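Local coordinates for peptidyl tryptophan dihydroxylase (Pseudomonas putida, PDB 7CTQ), which uses flavin-adenine dinucleotide as a monooxygenase cofactor to dihydroxylate a peptidyl tryptophan, a step essential for building the tryptophylquinone cofactor of quinohemoprotein amine dehydrogenase, at residues L211-A220 against R232-A241; L248-R259 against R303-F314. All coordinates share one frame; numbering follows the deposited sequence. Where two conformers were deposited one is given.

Contact 1: residues L211-A220 against R232-A241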
loop_
_atom_site.group_PDB
_atom_site.type_symbol
_atom_site.label_atom_id
_atom_site.label_comp_id
_atom_site.label_asym_id
_atom_site.label_seq_id
_atom_site.Cartn_x
_atom_site.Cartn_y
_atom_site.Cartn_z
ATOM N N LEU A 211 20.676 -17.105 -12.101
ATOM C CA LEU A 211 19.781 -16.912 -10.959
ATOM C C LEU A 211 19.435 -18.226 -10.270
ATOM O O LEU A 211 19.353 -18.277 -9.035
ATOM C CB LEU A 211 18.498 -16.217 -11.407
ATOM C CG LEU A 211 18.644 -14.749 -11.787
ATOM C CD1 LEU A 211 17.292 -14.177 -12.178
ATOM C CD2 LEU A 211 19.277 -13.967 -10.640
ATOM N N ALA A 212 19.205 -19.289 -11.049
ATOM C CA ALA A 212 18.829 -20.572 -10.461
ATOM C C ALA A 212 19.916 -21.079 -9.521
ATOM O O ALA A 212 19.633 -21.455 -8.376
ATOM C CB ALA A 212 18.545 -21.593 -11.562
ATOM N N ASP A 213 21.176 -21.077 -9.986
ATOM C CA ASP A 213 22.294 -21.498 -9.134
ATOM C C ASP A 213 22.458 -20.591 -7.929
ATOM O O ASP A 213 22.875 -21.039 -6.851
ATOM C CB ASP A 213 23.594 -21.497 -9.925
ATOM C CG ASP A 213 23.711 -22.694 -10.849
ATOM O OD1 ASP A 213 23.153 -23.755 -10.524
ATOM O OD2 ASP A 213 24.385 -22.565 -11.882
ATOM N N TYR A 214 22.221 -19.294 -8.125
ATOM C CA TYR A 214 22.363 -18.335 -7.039
ATOM C C TYR A 214 21.354 -18.620 -5.934
ATOM O O TYR A 214 21.714 -18.703 -4.756
ATOM C CB TYR A 214 22.194 -16.917 -7.597
ATOM C CG TYR A 214 22.450 -15.825 -6.596
ATOM C CD1 TYR A 214 23.725 -15.296 -6.424
ATOM C CD2 TYR A 214 21.415 -15.327 -5.812
ATOM C CE1 TYR A 214 23.964 -14.287 -5.501
ATOM C CE2 TYR A 214 21.639 -14.314 -4.886
ATOM C CZ TYR A 214 22.914 -13.802 -4.733
ATOM O OH TYR A 214 23.138 -12.803 -3.813
ATOM N N CYS A 215 20.081 -18.793 -6.306
ATOM C CA CYS A 215 19.057 -19.112 -5.322
ATOM C C CYS A 215 19.312 -20.457 -4.653
ATOM O O CYS A 215 19.118 -20.602 -3.437
ATOM C CB CYS A 215 17.689 -19.107 -5.990
ATOM S SG CYS A 215 17.130 -17.425 -6.377
ATOM N N ALA A 216 19.718 -21.464 -5.436
ATOM C CA ALA A 216 19.963 -22.788 -4.868
ATOM C C ALA A 216 21.033 -22.728 -3.786
ATOM O O ALA A 216 20.854 -23.271 -2.690
ATOM C CB ALA A 216 20.355 -23.766 -5.980
ATOM N N ALA A 217 22.132 -22.019 -4.047
ATOM C CA ALA A 217 23.186 -21.943 -3.040
ATOM C C ALA A 217 22.711 -21.244 -1.772
ATOM O O ALA A 217 23.089 -21.647 -0.661
ATOM C CB ALA A 217 24.417 -21.246 -3.612
ATOM N N ARG A 218 21.892 -20.187 -1.909
ATOM C CA ARG A 218 21.396 -19.486 -0.723
ATOM C C ARG A 218 20.449 -20.365 0.088
ATOM O O ARG A 218 20.547 -20.420 1.325
ATOM C CB ARG A 218 20.708 -18.175 -1.129
ATOM C CG ARG A 218 21.690 -17.040 -1.387
ATOM C CD ARG A 218 21.001 -15.680 -1.319
ATOM N NE ARG A 218 21.909 -14.595 -1.663
ATOM C CZ ARG A 218 22.524 -13.817 -0.777
ATOM N NH1 ARG A 218 22.337 -13.984 0.528
ATOM N NH2 ARG A 218 23.341 -12.871 -1.207
ATOM N N ARG A 219 19.525 -21.063 -0.585
ATOM C CA ARG A 219 18.641 -21.982 0.128
ATOM C C ARG A 219 19.430 -23.113 0.774
ATOM O O ARG A 219 19.165 -23.489 1.924
ATOM C CB ARG A 219 17.574 -22.535 -0.817
ATOM C CG ARG A 219 16.561 -21.500 -1.244
ATOM C CD ARG A 219 15.711 -22.013 -2.373
ATOM N NE ARG A 219 14.957 -23.158 -1.940
ATOM C CZ ARG A 219 14.608 -24.172 -2.713
ATOM N NH1 ARG A 219 14.932 -24.204 -3.999
ATOM N NH2 ARG A 219 13.924 -25.159 -2.175
ATOM N N ALA A 220 20.426 -23.653 0.063
ATOM C CA ALA A 220 21.245 -24.721 0.629
ATOM C C ALA A 220 22.034 -24.266 1.848
ATOM O O ALA A 220 22.436 -25.102 2.663
ATOM C CB ALA A 220 22.206 -25.262 -0.431
ATOM N N ARG A 232 13.472 -29.966 -0.912
ATOM C CA ARG A 232 13.820 -28.600 -1.260
ATOM C C ARG A 232 13.790 -28.306 -2.757
ATOM O O ARG A 232 13.708 -27.129 -3.134
ATOM C CB ARG A 232 15.203 -28.258 -0.693
ATOM C CG ARG A 232 15.237 -28.207 0.837
ATOM C CD ARG A 232 16.659 -28.076 1.336
ATOM N NE ARG A 232 17.394 -29.328 1.170
ATOM C CZ ARG A 232 18.696 -29.474 1.397
ATOM N NH1 ARG A 232 19.426 -28.439 1.788
ATOM N NH2 ARG A 232 19.270 -30.663 1.223
ATOM N N ALA A 233 13.828 -29.329 -3.612
ATOM C CA ALA A 233 13.847 -29.157 -5.069
ATOM C C ALA A 233 14.867 -28.100 -5.497
ATOM O O ALA A 233 14.575 -27.188 -6.273
ATOM C CB ALA A 233 12.455 -28.810 -5.600
ATOM N N LEU A 234 16.090 -28.247 -4.989
ATOM C CA LEU A 234 17.124 -27.252 -5.225
ATOM C C LEU A 234 17.415 -27.062 -6.707
ATOM O O LEU A 234 17.766 -25.955 -7.127
ATOM C CB LEU A 234 18.390 -27.648 -4.468
ATOM C CG LEU A 234 18.277 -27.525 -2.943
ATOM C CD1 LEU A 234 19.499 -28.071 -2.231
ATOM C CD2 LEU A 234 18.041 -26.062 -2.538
ATOM N N ALA A 235 17.269 -28.109 -7.519
ATOM C CA ALA A 235 17.568 -27.941 -8.935
ATOM C C ALA A 235 16.354 -27.512 -9.759
ATOM O O ALA A 235 16.499 -26.720 -10.696
ATOM C CB ALA A 235 18.143 -29.239 -9.520
ATOM N N SER A 236 15.158 -28.017 -9.447
ATOM C CA SER A 236 14.013 -27.851 -10.336
ATOM C C SER A 236 13.038 -26.764 -9.896
ATOM O O SER A 236 12.077 -26.501 -10.619
ATOM C CB SER A 236 13.255 -29.179 -10.477
ATOM O OG SER A 236 12.566 -29.505 -9.281
ATOM N N ALA A 237 13.239 -26.149 -8.729
ATOM C CA ALA A 237 12.320 -25.105 -8.273
ATOM C C ALA A 237 12.210 -23.994 -9.312
ATOM O O ALA A 237 13.206 -23.591 -9.918
ATOM C CB ALA A 237 12.794 -24.521 -6.941
ATOM N N GLU A 238 10.984 -23.527 -9.552
ATOM C CA GLU A 238 10.812 -22.319 -10.350
ATOM C C GLU A 238 11.604 -21.172 -9.734
ATOM O O GLU A 238 11.782 -21.103 -8.516
ATOM C CB GLU A 238 9.342 -21.929 -10.439
ATOM C CG GLU A 238 8.386 -23.094 -10.611
ATOM C CD GLU A 238 6.931 -22.652 -10.523
ATOM O OE1 GLU A 238 6.681 -21.431 -10.613
ATOM O OE2 GLU A 238 6.041 -23.517 -10.360
ATOM N N VAL A 239 12.111 -20.289 -10.596
ATOM C CA VAL A 239 12.900 -19.126 -10.195
ATOM C C VAL A 239 12.246 -17.888 -10.792
ATOM O O VAL A 239 11.998 -17.836 -12.003
ATOM C CB VAL A 239 14.373 -19.217 -10.652
ATOM C CG1 VAL A 239 15.209 -18.152 -9.952
ATOM C CG2 VAL A 239 14.955 -20.590 -10.370
ATOM N N HIS A 240 11.960 -16.898 -9.944
ATOM C CA HIS A 240 11.351 -15.647 -10.383
ATOM C C HIS A 240 12.051 -14.482 -9.701
ATOM O O HIS A 240 12.477 -14.585 -8.545
ATOM C CB HIS A 240 9.855 -15.571 -10.059
ATOM C CG HIS A 240 9.048 -16.712 -10.591
ATOM N ND1 HIS A 240 8.410 -16.669 -11.812
ATOM C CD2 HIS A 240 8.751 -17.921 -10.056
ATOM C CE1 HIS A 240 7.762 -17.803 -12.010
ATOM N NE2 HIS A 240 7.950 -18.579 -10.958
ATOM N N ALA A 241 12.160 -13.368 -10.423
ATOM C CA ALA A 241 12.785 -12.162 -9.906
ATOM C C ALA A 241 11.774 -11.020 -9.964
ATOM O O ALA A 241 11.166 -10.775 -11.011
ATOM C CB ALA A 241 14.057 -11.836 -10.695
HETATM O O HOH W 1 16.906 -23.638 -5.840
HETATM O O HOH W 2 18.799 -26.042 3.128
#

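Contact 2: residues L248-R259 against R303-F314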
loop_
_atom_site.group_PDB
_atom_site.type_symbol
_atom_site.label_atom_id
_atom_site.label_comp_id
_atom_site.label_asym_id
_atom_site.label_seq_id
_atom_site.Cartn_x
_atom_site.Cartn_y
_atom_site.Cartn_z
ATOM N N LEU A 248 7.451 5.771 -5.487
ATOM C CA LEU A 248 6.309 6.665 -5.504
ATOM C C LEU A 248 6.130 7.155 -6.934
ATOM O O LEU A 248 7.075 7.684 -7.525
ATOM C CB LEU A 248 6.525 7.840 -4.541
ATOM C CG LEU A 248 5.472 8.944 -4.460
ATOM C CD1 LEU A 248 4.126 8.458 -3.939
ATOM C CD2 LEU A 248 6.035 10.080 -3.572
ATOM N N ALA A 249 4.929 6.980 -7.482
ATOM C CA ALA A 249 4.696 7.281 -8.890
ATOM C C ALA A 249 4.802 8.775 -9.181
ATOM O O ALA A 249 4.309 9.608 -8.421
ATOM C CB ALA A 249 3.320 6.775 -9.315
ATOM N N GLY A 250 5.409 9.107 -10.326
ATOM C CA GLY A 250 5.537 10.507 -10.710
ATOM C C GLY A 250 4.199 11.212 -10.840
ATOM O O GLY A 250 4.015 12.314 -10.315
ATOM N N GLU A 251 3.250 10.590 -11.546
ATOM C CA GLU A 251 1.893 11.107 -11.702
ATOM C C GLU A 251 0.916 10.060 -11.191
ATOM O O GLU A 251 1.060 8.878 -11.508
ATOM C CB GLU A 251 1.580 11.426 -13.168
ATOM C CG GLU A 251 2.488 12.460 -13.790
ATOM C CD GLU A 251 2.587 13.709 -12.944
ATOM O OE1 GLU A 251 1.524 14.208 -12.508
ATOM O OE2 GLU A 251 3.725 14.183 -12.709
ATOM N N CYS A 252 -0.087 10.476 -10.424
ATOM C CA CYS A 252 -1.039 9.501 -9.913
ATOM C C CYS A 252 -2.500 9.885 -10.098
ATOM O O CYS A 252 -3.372 9.121 -9.666
ATOM C CB CYS A 252 -0.778 9.219 -8.425
ATOM S SG CYS A 252 -0.708 10.681 -7.395
ATOM N N VAL A 253 -2.799 11.027 -10.715
ATOM C CA VAL A 253 -4.187 11.404 -10.970
ATOM C C VAL A 253 -4.227 12.441 -12.091
ATOM O O VAL A 253 -3.361 13.315 -12.183
ATOM C CB VAL A 253 -4.872 11.913 -9.676
ATOM C CG1 VAL A 253 -4.085 13.071 -9.067
ATOM C CG2 VAL A 253 -6.323 12.298 -9.933
ATOM N N GLY A 254 -5.253 12.337 -12.939
ATOM C CA GLY A 254 -5.483 13.244 -14.049
ATOM C C GLY A 254 -6.898 13.790 -14.055
ATOM O O GLY A 254 -7.642 13.617 -13.081
ATOM N N GLN A 255 -7.284 14.459 -15.143
ATOM C CA GLN A 255 -8.652 14.956 -15.268
ATOM C C GLN A 255 -9.662 13.816 -15.315
ATOM O O GLN A 255 -10.802 13.974 -14.866
ATOM C CB GLN A 255 -8.782 15.816 -16.523
ATOM C CG GLN A 255 -7.893 17.035 -16.515
ATOM C CD GLN A 255 -8.176 17.935 -15.330
ATOM O OE1 GLN A 255 -7.340 18.087 -14.434
ATOM N NE2 GLN A 255 -9.366 18.540 -15.316
ATOM N N ASP A 256 -9.259 12.667 -15.837
ATOM C CA ASP A 256 -10.179 11.557 -16.034
ATOM C C ASP A 256 -9.504 10.232 -15.736
ATOM O O ASP A 256 -9.853 9.207 -16.330
ATOM C CB ASP A 256 -10.753 11.542 -17.461
ATOM C CG ASP A 256 -9.669 11.529 -18.542
ATOM O OD1 ASP A 256 -8.499 11.198 -18.247
ATOM O OD2 ASP A 256 -9.996 11.840 -19.710
ATOM N N TRP A 257 -8.529 10.228 -14.832
ATOM C CA TRP A 257 -7.893 8.972 -14.464
ATOM C C TRP A 257 -7.280 9.101 -13.079
ATOM O O TRP A 257 -7.069 10.203 -12.564
ATOM C CB TRP A 257 -6.837 8.537 -15.488
ATOM C CG TRP A 257 -5.653 9.452 -15.619
ATOM C CD1 TRP A 257 -5.533 10.518 -16.465
ATOM C CD2 TRP A 257 -4.413 9.370 -14.897
ATOM N NE1 TRP A 257 -4.298 11.105 -16.310
ATOM C CE2 TRP A 257 -3.595 10.423 -15.351
ATOM C CE3 TRP A 257 -3.923 8.516 -13.909
ATOM C CZ2 TRP A 257 -2.316 10.643 -14.850
ATOM C CZ3 TRP A 257 -2.648 8.739 -13.409
ATOM C CH2 TRP A 257 -1.861 9.796 -13.880
ATOM N N ILE A 258 -6.987 7.953 -12.494
ATOM C CA ILE A 258 -6.369 7.914 -11.177
ATOM C C ILE A 258 -5.596 6.612 -11.075
ATOM O O ILE A 258 -6.010 5.586 -11.621
ATOM C CB ILE A 258 -7.429 8.070 -10.058
ATOM C CG1 ILE A 258 -6.766 8.434 -8.728
ATOM C CG2 ILE A 258 -8.307 6.801 -9.891
ATOM C CD1 ILE A 258 -7.775 8.680 -7.638
ATOM N N ARG A 259 -4.445 6.667 -10.417
ATOM C CA ARG A 259 -3.718 5.475 -10.021
ATOM C C ARG A 259 -3.975 5.167 -8.549
ATOM O O ARG A 259 -3.993 6.070 -7.704
ATOM C CB ARG A 259 -2.213 5.641 -10.266
ATOM C CG ARG A 259 -1.794 5.330 -11.697
ATOM C CD ARG A 259 -0.455 5.935 -12.048
ATOM N NE ARG A 259 0.632 4.981 -11.871
ATOM C CZ ARG A 259 1.284 4.399 -12.870
ATOM N NH1 ARG A 259 0.959 4.666 -14.124
ATOM N NH2 ARG A 259 2.268 3.553 -12.611
ATOM N N ARG A 303 -7.083 16.622 -7.535
ATOM C CA ARG A 303 -5.805 16.024 -7.905
ATOM C C ARG A 303 -4.776 16.241 -6.809
ATOM O O ARG A 303 -4.034 15.316 -6.453
ATOM C CB ARG A 303 -5.297 16.594 -9.234
ATOM C CG ARG A 303 -6.122 16.155 -10.466
ATOM C CD ARG A 303 -5.883 17.067 -11.688
ATOM N NE ARG A 303 -4.626 16.727 -12.350
ATOM C CZ ARG A 303 -4.269 17.141 -13.562
ATOM N NH1 ARG A 303 -3.098 16.768 -14.061
ATOM N NH2 ARG A 303 -5.074 17.927 -14.272
ATOM N N GLN A 304 -4.735 17.456 -6.252
ATOM C CA GLN A 304 -3.797 17.741 -5.174
ATOM C C GLN A 304 -4.099 16.882 -3.953
ATOM O O GLN A 304 -3.185 16.367 -3.300
ATOM C CB GLN A 304 -3.846 19.224 -4.817
ATOM C CG GLN A 304 -2.867 19.592 -3.691
ATOM C CD GLN A 304 -2.975 21.044 -3.261
ATOM O OE1 GLN A 304 -3.434 21.883 -4.025
ATOM N NE2 GLN A 304 -2.551 21.345 -2.026
ATOM N N PHE A 305 -5.383 16.681 -3.652
ATOM C CA PHE A 305 -5.735 15.856 -2.503
ATOM C C PHE A 305 -5.164 14.446 -2.645
ATOM O O PHE A 305 -4.570 13.905 -1.700
ATOM C CB PHE A 305 -7.261 15.816 -2.328
ATOM C CG PHE A 305 -7.689 15.103 -1.086
ATOM C CD1 PHE A 305 -7.892 13.726 -1.095
ATOM C CD2 PHE A 305 -7.849 15.800 0.103
ATOM C CE1 PHE A 305 -8.246 13.046 0.063
ATOM C CE2 PHE A 305 -8.223 15.132 1.270
ATOM C CZ PHE A 305 -8.411 13.751 1.251
ATOM N N HIS A 306 -5.307 13.840 -3.822
ATOM C CA HIS A 306 -4.832 12.471 -3.999
ATOM C C HIS A 306 -3.305 12.392 -4.006
ATOM O O HIS A 306 -2.724 11.522 -3.350
ATOM C CB HIS A 306 -5.400 11.866 -5.288
ATOM C CG HIS A 306 -5.165 10.392 -5.407
ATOM N ND1 HIS A 306 -5.665 9.485 -4.495
ATOM C CD2 HIS A 306 -4.478 9.668 -6.324
ATOM C CE1 HIS A 306 -5.289 8.265 -4.843
ATOM N NE2 HIS A 306 -4.576 8.349 -5.955
ATOM N N GLN A 307 -2.645 13.274 -4.765
ATOM C CA GLN A 307 -1.185 13.258 -4.825
ATOM C C GLN A 307 -0.581 13.374 -3.434
ATOM O O GLN A 307 0.275 12.576 -3.043
ATOM C CB GLN A 307 -0.675 14.407 -5.693
ATOM C CG GLN A 307 -0.791 14.214 -7.177
ATOM C CD GLN A 307 -0.880 15.542 -7.895
ATOM O OE1 GLN A 307 -0.136 16.476 -7.591
ATOM N NE2 GLN A 307 -1.827 15.650 -8.816
ATOM N N GLN A 308 -1.013 14.379 -2.677
ATOM C CA GLN A 308 -0.400 14.640 -1.381
ATOM C C GLN A 308 -0.699 13.534 -0.373
ATOM O O GLN A 308 0.172 13.176 0.430
ATOM C CB GLN A 308 -0.859 16.006 -0.875
ATOM C CG GLN A 308 -0.413 17.128 -1.812
ATOM C CD GLN A 308 -0.758 18.495 -1.267
ATOM O OE1 GLN A 308 -1.797 18.677 -0.647
ATOM N NE2 GLN A 308 0.126 19.459 -1.477
ATOM N N ARG A 309 -1.909 12.970 -0.398
ATOM C CA ARG A 309 -2.188 11.810 0.446
ATOM C C ARG A 309 -1.269 10.643 0.090
ATOM O O ARG A 309 -0.649 10.032 0.973
ATOM C CB ARG A 309 -3.661 11.394 0.325
ATOM C CG ARG A 309 -3.968 10.037 0.992
ATOM C CD ARG A 309 -5.470 9.692 1.028
ATOM N NE ARG A 309 -5.704 8.316 1.483
ATOM C CZ ARG A 309 -5.683 7.944 2.764
ATOM N NH1 ARG A 309 -5.442 8.841 3.714
ATOM N NH2 ARG A 309 -5.904 6.680 3.101
ATOM N N ILE A 310 -1.165 10.319 -1.206
ATOM C CA ILE A 310 -0.331 9.194 -1.633
ATOM C C ILE A 310 1.117 9.401 -1.200
ATOM O O ILE A 310 1.779 8.469 -0.729
ATOM C CB ILE A 310 -0.434 8.998 -3.162
ATOM C CG1 ILE A 310 -1.838 8.537 -3.572
ATOM C CG2 ILE A 310 0.605 8.016 -3.642
ATOM C CD1 ILE A 310 -2.340 7.344 -2.806
ATOM N N GLU A 311 1.641 10.619 -1.363
ATOM C CA GLU A 311 3.029 10.856 -0.984
ATOM C C GLU A 311 3.219 10.704 0.526
ATOM O O GLU A 311 4.177 10.057 0.976
ATOM C CB GLU A 311 3.475 12.236 -1.472
ATOM C CG GLU A 311 4.866 12.622 -0.979
ATOM C CD GLU A 311 5.528 13.701 -1.823
ATOM O OE1 GLU A 311 6.671 14.076 -1.493
ATOM O OE2 GLU A 311 4.920 14.171 -2.815
ATOM N N GLN A 312 2.301 11.254 1.327
ATOM C CA GLN A 312 2.441 11.108 2.775
ATOM C C GLN A 312 2.315 9.644 3.214
ATOM O O GLN A 312 3.068 9.187 4.089
ATOM C CB GLN A 312 1.430 11.996 3.495
ATOM C CG GLN A 312 1.745 13.474 3.330
ATOM C CD GLN A 312 3.165 13.837 3.774
ATOM O OE1 GLN A 312 3.993 14.294 2.974
ATOM N NE2 GLN A 312 3.455 13.611 5.044
ATOM N N LEU A 313 1.381 8.888 2.615
ATOM C CA LEU A 313 1.299 7.455 2.901
ATOM C C LEU A 313 2.621 6.761 2.579
ATOM O O LEU A 313 3.180 6.045 3.421
ATOM C CB LEU A 313 0.147 6.806 2.111
ATOM C CG LEU A 313 -1.320 7.046 2.501
ATOM C CD1 LEU A 313 -2.252 6.356 1.501
ATOM C CD2 LEU A 313 -1.651 6.570 3.910
ATOM N N PHE A 314 3.140 6.977 1.363
ATOM C CA PHE A 314 4.411 6.384 0.948
ATOM C C PHE A 314 5.504 6.654 1.965
ATOM O O PHE A 314 6.223 5.742 2.388
ATOM C CB PHE A 314 4.826 6.942 -0.416
ATOM C CG PHE A 314 6.210 6.519 -0.861
ATOM C CD1 PHE A 314 6.421 5.269 -1.454
ATOM C CD2 PHE A 314 7.296 7.369 -0.701
ATOM C CE1 PHE A 314 7.684 4.897 -1.873
ATOM C CE2 PHE A 314 8.560 6.999 -1.106
ATOM C CZ PHE A 314 8.760 5.759 -1.690
HETATM O O HOH W 3 -1.076 14.048 -14.158
#

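Contact 1: residues L211-A220 against R232-A241
Val-239 points from its strand toward the helix and splits its two methyls between different helical residues. CG1 of Val-239, anti to the backbone N (chi1 -167°), lies 4.1 Å from both Leu-211 CB and Cys-215 SG. The other methyl, CG2, sits 3.9 Å from Ala-212 CB. An alanine here would remove both methyls and would probably open a gap beside Leu-211, Ala-212 and Cys-215. Two residues further along the strand, the CB of Ala-241 touches Leu-211 CD1 at the edge of this apolar patch.

The arrangement is a helix laid across a beta-sheet: segment 211-220 and strand 238-241 run at 103° to each other, their axes 8.8 Å apart. The strand pairs antiparallel with strand 158-166, whose Asn-163 also touches Cys-215, Arg-219 and Val-239, so the helix packs on the sheet and not on one strand alone.

Beyond the strand, the loop wraps the later helical turns through a mixture of apolar and polar contacts. Leu-234 CD2 lies 3.9 Å above the centre of the Arg-219 guanidinium, covering one face, and its CD1 comes near Ala-220 CB; Trp-165 adds a cation-pi contact to the same arginine. Ala-216 CB rests 3.6 Å from Leu-234 O.

Two waters bridge the segments. One donates to Leu-234 O and accepts a weak bond from Arg-219 NH1. The second takes a hydrogen bond from Arg-232 NH1 at 2.8 Å and donates to the carbonyl O of Arg-219.

Contact 2: residues L248-R259 against R303-F314
Leu-248 lays its CB over the face of the Phe-314 ring, 3.8 Å from the centroid and only 6° off the ring normal, a CH-pi contact close to the ring centre. Here the middle of the long helix 299-327 packs against two short strands and the loop joining them. Strand 257-259 is an outermost strand of the sheet that holds strand 8-11, which leads into a glycine-rich turn consistent with a Rossmann-type dinucleotide fold, so this sheet is probably the FAD-binding one. With CG anti to its backbone N (chi1 177°), Leu-248 points its two methyls at different helical residues: CD1 meets Ile-310 CG2 at 3.6 Å, while CD2 rests on the aliphatic part of Glu-311, whose carboxylate turns to a salt bridge with Arg-152.

In the loop, Val-253 CG1 nestles 3.7 Å from Arg-303 CB and also reaches Gln-307. The Arg-303 guanidinium has Gly-254 CA over one face, off centre. A water donates hydrogen bonds to Glu-251 OE1 and Val-253 O, and accepts a weak one from Arg-303 NH1.

His-306 joins the helix to the edge strand. Its imidazole is sandwiched between isoleucines: Ile-258 CD1 stands over the centre of one face, 3.6 Å from the ring centroid, and Ile-310 CG1 lies over the opposite face toward the rim. With its faces so covered, the ring turns its edge to Arg-259, where NE2 donates to the carbonyl O over 2.9 Å with an N-H...O angle of 160°, meeting the oxygen nearly along the C=O axis.

Overall arrangement
Both segments of contact 1 precede both segments of contact 2 in the chain, yet the centres of the two contacts lie 38 Å apart, with the middle of the molecule between them, and their nearest atoms remain about 17 Å from each other. The connection is short: strand 238-243, from contact 1, is followed directly by strand 247-249, from contact 2. Those strands belong to different sheets, the first to the large mixed sheet and the second to a small antiparallel one. Contact 1 is a surface contact in which helix 208-220 lies on the large mixed sheet, whereas contact 2 is buried. Neither is at the cofactor: the side chains of Ala-241 and Arg-259 stay about 10 and 9 Å from the FAD.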